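Local coordinates for cytosine-specific methyltransferase (Escherichia coli O157:H7 EDL933, PDB 3G7U), which probably methylates cytosine in DNA at its C5 position, taking the methyl group from S-adenosyl-L-methionine, at residues D33-N38 and R335-K340; N38-N43 and S47-E52. All blocks are in the same frame, centred on the assembly; numbering follows the deposited sequence. Where two conformers were deposited one is given.

Overall arrangement
Both contacts involve helix 34-43 of the Rossmann-like methyltransferase fold, and both rest on pairs of histidines. Interaction 1 lies at the surface, where the first turn of the helix meets the loop between helices 321-328 and 340-348, nearly 300 residues further along the chain; its two imidazoles touch at a distance longer than a hydrogen bond. Interaction 2, partly buried, joins the second half of the helix to edge strand 48-50, close in sequence, through a short imidazole-imidazole hydrogen bond and an alanine packed on a ring. The centres of interactions 1 and 2 are about 10 Å apart. Asn43 ND2 of 38-43, hydrogen-bonded to Arg335 O, links them.

Interaction 1: D33-N38 and R335-K340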
loop_
_atom_site.group_PDB
_atom_site.type_symbol
_atom_site.label_atom_id
_atom_site.label_comp_id
_atom_site.label_asym_id
_atom_site.label_seq_id
_atom_site.Cartn_x
_atom_site.Cartn_y
_atom_site.Cartn_z
ATOM N N ASP A 33 13.928 4.215 -4.290
ATOM C CA ASP A 33 13.655 4.086 -5.705
ATOM C C ASP A 33 13.126 5.395 -6.237
ATOM O O ASP A 33 12.130 5.893 -5.758
ATOM C CB ASP A 33 12.637 2.959 -5.942
ATOM C CG ASP A 33 12.335 2.753 -7.403
ATOM O OD1 ASP A 33 13.038 1.940 -8.024
ATOM O OD2 ASP A 33 11.389 3.374 -7.924
ATOM N N GLN A 34 13.754 5.921 -7.288
ATOM C CA GLN A 34 13.397 7.204 -7.830
ATOM C C GLN A 34 11.970 7.245 -8.358
ATOM O O GLN A 34 11.256 8.183 -8.099
ATOM C CB GLN A 34 14.368 7.585 -8.952
ATOM C CG GLN A 34 14.056 8.923 -9.594
ATOM C CD GLN A 34 14.800 9.091 -10.902
ATOM O OE1 GLN A 34 16.022 9.244 -10.910
ATOM N NE2 GLN A 34 14.070 9.030 -12.019
ATOM N N HIS A 35 11.531 6.205 -9.061
ATOM C CA HIS A 35 10.166 6.216 -9.557
ATOM C C HIS A 35 9.106 6.159 -8.440
ATOM O O HIS A 35 8.087 6.855 -8.508
ATOM C CB HIS A 35 9.942 5.042 -10.511
ATOM C CG HIS A 35 10.788 5.120 -11.735
ATOM N ND1 HIS A 35 10.596 6.079 -12.706
ATOM C CD2 HIS A 35 11.865 4.401 -12.122
ATOM C CE1 HIS A 35 11.498 5.925 -13.657
ATOM N NE2 HIS A 35 12.277 4.911 -13.329
ATOM N N ALA A 36 9.351 5.297 -7.456
ATOM C CA ALA A 36 8.463 5.151 -6.316
ATOM C C ALA A 36 8.385 6.449 -5.551
ATOM O O ALA A 36 7.293 6.939 -5.274
ATOM C CB ALA A 36 8.925 4.031 -5.422
ATOM N N ILE A 37 9.537 7.057 -5.242
ATOM C CA ILE A 37 9.454 8.290 -4.462
ATOM C C ILE A 37 8.911 9.482 -5.248
ATOM O O ILE A 37 8.235 10.351 -4.673
ATOM C CB ILE A 37 10.795 8.683 -3.770
ATOM C CG1 ILE A 37 10.503 9.573 -2.550
ATOM C CG2 ILE A 37 11.786 9.335 -4.766
ATOM C CD1 ILE A 37 11.731 9.915 -1.769
ATOM N N ASN A 38 9.159 9.544 -6.556
ATOM C CA ASN A 38 8.534 10.577 -7.352
ATOM C C ASN A 38 7.034 10.401 -7.320
ATOM O O ASN A 38 6.287 11.371 -7.224
ATOM C CB ASN A 38 9.055 10.527 -8.798
ATOM C CG ASN A 38 10.444 11.112 -8.918
ATOM O OD1 ASN A 38 10.939 11.757 -7.986
ATOM N ND2 ASN A 38 11.088 10.886 -10.062
ATOM N N ARG A 335 -2.497 8.711 -8.260
ATOM C CA ARG A 335 -1.886 8.752 -9.577
ATOM C C ARG A 335 -0.605 7.946 -9.581
ATOM O O ARG A 335 0.250 8.152 -8.725
ATOM C CB ARG A 335 -1.562 10.191 -9.940
ATOM C CG ARG A 335 -1.151 10.365 -11.405
ATOM C CD ARG A 335 -1.001 11.861 -11.720
ATOM N NE ARG A 335 -0.597 12.057 -13.107
ATOM C CZ ARG A 335 -0.793 13.179 -13.799
ATOM N NH1 ARG A 335 -1.431 14.201 -13.228
ATOM N NH2 ARG A 335 -0.391 13.263 -15.078
ATOM N N PHE A 336 -0.468 7.029 -10.531
ATOM C CA PHE A 336 0.741 6.177 -10.586
ATOM C C PHE A 336 1.627 6.601 -11.735
ATOM O O PHE A 336 1.253 7.468 -12.527
ATOM C CB PHE A 336 0.354 4.700 -10.770
ATOM C CG PHE A 336 -0.388 4.157 -9.605
ATOM C CD1 PHE A 336 0.304 3.660 -8.519
ATOM C CD2 PHE A 336 -1.786 4.240 -9.542
ATOM C CE1 PHE A 336 -0.378 3.217 -7.382
ATOM C CE2 PHE A 336 -2.491 3.795 -8.401
ATOM C CZ PHE A 336 -1.783 3.268 -7.331
ATOM N N HIS A 337 2.813 5.995 -11.840
ATOM C CA HIS A 337 3.662 6.232 -13.000
ATOM C C HIS A 337 2.909 5.926 -14.289
ATOM O O HIS A 337 2.070 5.011 -14.336
ATOM C CB HIS A 337 4.915 5.351 -12.910
ATOM C CG HIS A 337 6.022 5.791 -13.825
ATOM N ND1 HIS A 337 6.141 5.339 -15.126
ATOM C CD2 HIS A 337 7.056 6.648 -13.625
ATOM C CE1 HIS A 337 7.199 5.899 -15.689
ATOM N NE2 HIS A 337 7.765 6.707 -14.807
ATOM N N VAL A 338 3.259 6.654 -15.349
ATOM C CA VAL A 338 2.571 6.524 -16.650
ATOM C C VAL A 338 2.683 5.146 -17.314
ATOM O O VAL A 338 1.732 4.698 -17.991
ATOM C CB VAL A 338 2.983 7.638 -17.673
ATOM C CG1 VAL A 338 2.422 8.982 -17.261
ATOM C CG2 VAL A 338 4.507 7.726 -17.849
ATOM N N THR A 339 3.805 4.450 -17.120
ATOM C CA THR A 339 4.016 3.187 -17.831
ATOM C C THR A 339 3.379 2.060 -17.053
ATOM O O THR A 339 3.344 2.130 -15.813
ATOM C CB THR A 339 5.522 2.858 -17.957
ATOM O OG1 THR A 339 6.080 2.735 -16.646
ATOM C CG2 THR A 339 6.287 3.965 -18.724
ATOM N N LYS A 340 2.890 1.043 -17.773
ATOM C CA LYS A 340 2.311 -0.152 -17.170
ATOM C C LYS A 340 3.337 -0.896 -16.337
ATOM O O LYS A 340 3.045 -1.344 -15.246
ATOM C CB LYS A 340 1.763 -1.087 -18.250
ATOM C CG LYS A 340 0.460 -0.605 -18.864
ATOM C CD LYS A 340 -0.015 -1.557 -19.950
ATOM C CE LYS A 340 0.689 -1.286 -21.275
ATOM N NZ LYS A 340 0.388 0.064 -21.824
#
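The N-terminal turn of helix 34-43, part of the Rossmann-like fold of the cytosine-C5 methyltransferases, meets the loop that leads into helix 340-348 through one pair of imidazoles, His35 and His337. His35 ND1 lies 3.6 Å from His337 NE2, and His337 CD2 is almost as near to the same nitrogen. The ring centroids are 5.0 Å apart. The planes are practically perpendicular, at 89°, yet each ring meets the other obliquely. The contact is small, 84 Å² in all, and at the surface.

The two side chains reach the meeting point by different rotations. On His337, CG stands anti to the backbone N (chi1 -163°), which carries the ring out from the loop to the helix; on His35, CG lies anti to the carbonyl carbon instead. The other nitrogen of the His337 ring is tied to its own loop: Thr339 N donates to His337 ND1 in a nearly straight bond, though from 24° out of the ring plane, and Thr339 OG1 is 3.0 Å from the same ND1 in a second hydrogen bond. With ND1 held in this way, NE2 is turned to the helix. If ND1 accepts from Thr339 N, the proton of a neutral His337 would probably sit on NE2.

Both segments carry helix N-caps. Thr339 OG1 is also hydrogen-bonded to His342 N and so caps helix 340-348, while His337 N is hydrogen-bonded to Gln346 OE1 of that helix. At the start of helix 34-43, Asp33 caps the first turn: its OD2 accepts from Ala36 N at 2.8 Å, using the lone pair directed away from OD1.

Interaction 2: N38-N43 and S47-E52; sequences NTHAIN and SLHVQE
His40 ND1 and His49 NE2 share a hydrogen bond of 2.8 Å, somewhat bent at 147°, with the direction of donation left open. The rings meet rim to rim, with planes at 66° and neither lying over the other's face; each nitrogen approaches the other ring at its edge, near the plane. CG of His40 is anti to the backbone N (chi1 -165°), which brings ND1 up to the strand. The other ring nitrogen, His40 NE2, is hydrogen-bonded to Ser16 OG, so both nitrogens of this buried imidazole have partners, and Phe44 stacks on the ring.

Ala41 packs on one face of the His49 ring. Its CB makes a CH-pi contact 3.7 Å from the centroid, and its CA comes within 3.3 Å of His49 CE1. The imidazole is thus bonded at its edge and packed on a face by consecutive helix residues. These contacts close the beta-alpha-beta unit of strand 25-30, helix 34-43 and strand 48-50, laying the helix against the edge strand of the seven-stranded sheet; His40 and His49 both touch Ala29 of the neighbouring strand.

At the helix end, Thr39 O accepts from Asn43 N and, across the opposite face of its carbonyl plane, from Asn43 ND2 at 2.9 Å.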
loop_
_atom_site.group_PDB
_atom_site.type_symbol
_atom_site.label_atom_id
_atom_site.label_comp_id
_atom_site.label_asym_id
_atom_site.label_seq_id
_atom_site.Cartn_x
_atom_site.Cartn_y
_atom_site.Cartn_z
ATOM N N ASN A 38 9.159 9.544 -6.556
ATOM C CA ASN A 38 8.534 10.577 -7.352
ATOM C C ASN A 38 7.034 10.401 -7.320
ATOM O O ASN A 38 6.287 11.371 -7.224
ATOM C CB ASN A 38 9.055 10.527 -8.798
ATOM C CG ASN A 38 10.444 11.112 -8.918
ATOM O OD1 ASN A 38 10.939 11.757 -7.986
ATOM N ND2 ASN A 38 11.088 10.886 -10.062
ATOM N N THR A 39 6.583 9.166 -7.404
ATOM C CA THR A 39 5.124 8.950 -7.327
ATOM C C THR A 39 4.538 9.310 -5.953
ATOM O O THR A 39 3.434 9.871 -5.846
ATOM C CB THR A 39 4.725 7.530 -7.762
ATOM O OG1 THR A 39 5.065 7.398 -9.151
ATOM C CG2 THR A 39 3.225 7.306 -7.561
ATOM N N HIS A 40 5.306 9.024 -4.900
ATOM C CA HIS A 40 4.874 9.386 -3.564
ATOM C C HIS A 40 4.708 10.910 -3.534
ATOM O O HIS A 40 3.664 11.417 -3.056
ATOM C CB HIS A 40 5.883 8.900 -2.520
ATOM C CG HIS A 40 5.346 8.922 -1.129
ATOM N ND1 HIS A 40 5.177 10.106 -0.421
ATOM C CD2 HIS A 40 4.983 7.923 -0.292
ATOM C CE1 HIS A 40 4.684 9.828 0.770
ATOM N NE2 HIS A 40 4.584 8.512 0.886
ATOM N N ALA A 41 5.675 11.650 -4.094
ATOM C CA ALA A 41 5.595 13.132 -4.059
ATOM C C ALA A 41 4.439 13.690 -4.852
ATOM O O ALA A 41 3.892 14.727 -4.511
ATOM C CB ALA A 41 6.893 13.780 -4.523
ATOM N N ILE A 42 4.061 13.005 -5.926
ATOM C CA ILE A 42 2.894 13.443 -6.720
ATOM C C ILE A 42 1.607 13.364 -5.893
ATOM O O ILE A 42 0.747 14.246 -5.963
ATOM C CB ILE A 42 2.722 12.583 -8.010
ATOM C CG1 ILE A 42 3.800 12.908 -9.061
ATOM C CG2 ILE A 42 1.356 12.843 -8.660
ATOM C CD1 ILE A 42 3.877 14.385 -9.459
ATOM N N ASN A 43 1.492 12.320 -5.093
ATOM C CA ASN A 43 0.274 12.080 -4.345
ATOM C C ASN A 43 0.326 12.713 -2.966
ATOM O O ASN A 43 -0.700 12.957 -2.357
ATOM C CB ASN A 43 0.015 10.590 -4.235
ATOM C CG ASN A 43 -0.382 9.999 -5.569
ATOM O OD1 ASN A 43 -1.535 10.192 -6.050
ATOM N ND2 ASN A 43 0.573 9.349 -6.218
ATOM N N SER A 47 4.380 16.327 1.942
ATOM C CA SER A 47 5.322 15.563 2.740
ATOM C C SER A 47 6.718 15.873 2.265
ATOM O O SER A 47 6.893 16.187 1.098
ATOM C CB SER A 47 5.063 14.059 2.556
ATOM O OG SER A 47 3.737 13.783 2.975
ATOM N N LEU A 48 7.710 15.767 3.137
ATOM C CA LEU A 48 9.095 15.877 2.714
ATOM C C LEU A 48 9.482 14.551 2.066
ATOM O O LEU A 48 8.988 13.525 2.484
ATOM C CB LEU A 48 10.021 16.092 3.900
ATOM C CG LEU A 48 9.791 17.418 4.628
ATOM C CD1 LEU A 48 10.860 17.519 5.712
ATOM C CD2 LEU A 48 9.948 18.519 3.621
ATOM N N HIS A 49 10.350 14.595 1.060
ATOM C CA HIS A 49 10.788 13.358 0.373
ATOM C C HIS A 49 12.257 13.234 0.397
ATOM O O HIS A 49 12.972 14.135 -0.065
ATOM C CB HIS A 49 10.237 13.345 -1.057
ATOM C CG HIS A 49 8.768 13.144 -1.086
ATOM N ND1 HIS A 49 7.865 14.188 -1.048
ATOM C CD2 HIS A 49 8.030 12.010 -1.009
ATOM C CE1 HIS A 49 6.639 13.709 -0.956
ATOM N NE2 HIS A 49 6.714 12.389 -0.922
ATOM N N VAL A 50 12.726 12.121 0.953
ATOM C CA VAL A 50 14.147 11.899 1.108
ATOM C C VAL A 50 14.438 10.620 0.352
ATOM O O VAL A 50 13.970 9.543 0.751
ATOM C CB VAL A 50 14.477 11.769 2.589
ATOM C CG1 VAL A 50 15.921 11.309 2.804
ATOM C CG2 VAL A 50 14.265 13.128 3.280
ATOM N N GLN A 51 15.162 10.749 -0.764
ATOM C CA GLN A 51 15.556 9.565 -1.543
ATOM C C GLN A 51 16.872 9.061 -1.034
ATOM O O GLN A 51 17.909 9.542 -1.453
ATOM C CB GLN A 51 15.645 9.906 -3.028
ATOM C CG GLN A 51 15.930 8.666 -3.888
ATOM C CD GLN A 51 16.281 8.997 -5.302
ATOM O OE1 GLN A 51 16.153 10.139 -5.751
ATOM N NE2 GLN A 51 16.673 7.979 -6.045
ATOM N N GLU A 52 16.833 8.091 -0.127
ATOM C CA GLU A 52 18.002 7.727 0.628
ATOM C C GLU A 52 17.913 6.290 1.105
ATOM O O GLU A 52 16.841 5.770 1.355
ATOM C CB GLU A 52 18.189 8.699 1.809
ATOM C CG GLU A 52 19.636 8.670 2.406
ATOM C CD GLU A 52 20.637 8.749 1.295
ATOM O OE1 GLU A 52 20.866 9.870 0.884
ATOM O OE2 GLU A 52 21.077 7.685 0.738
#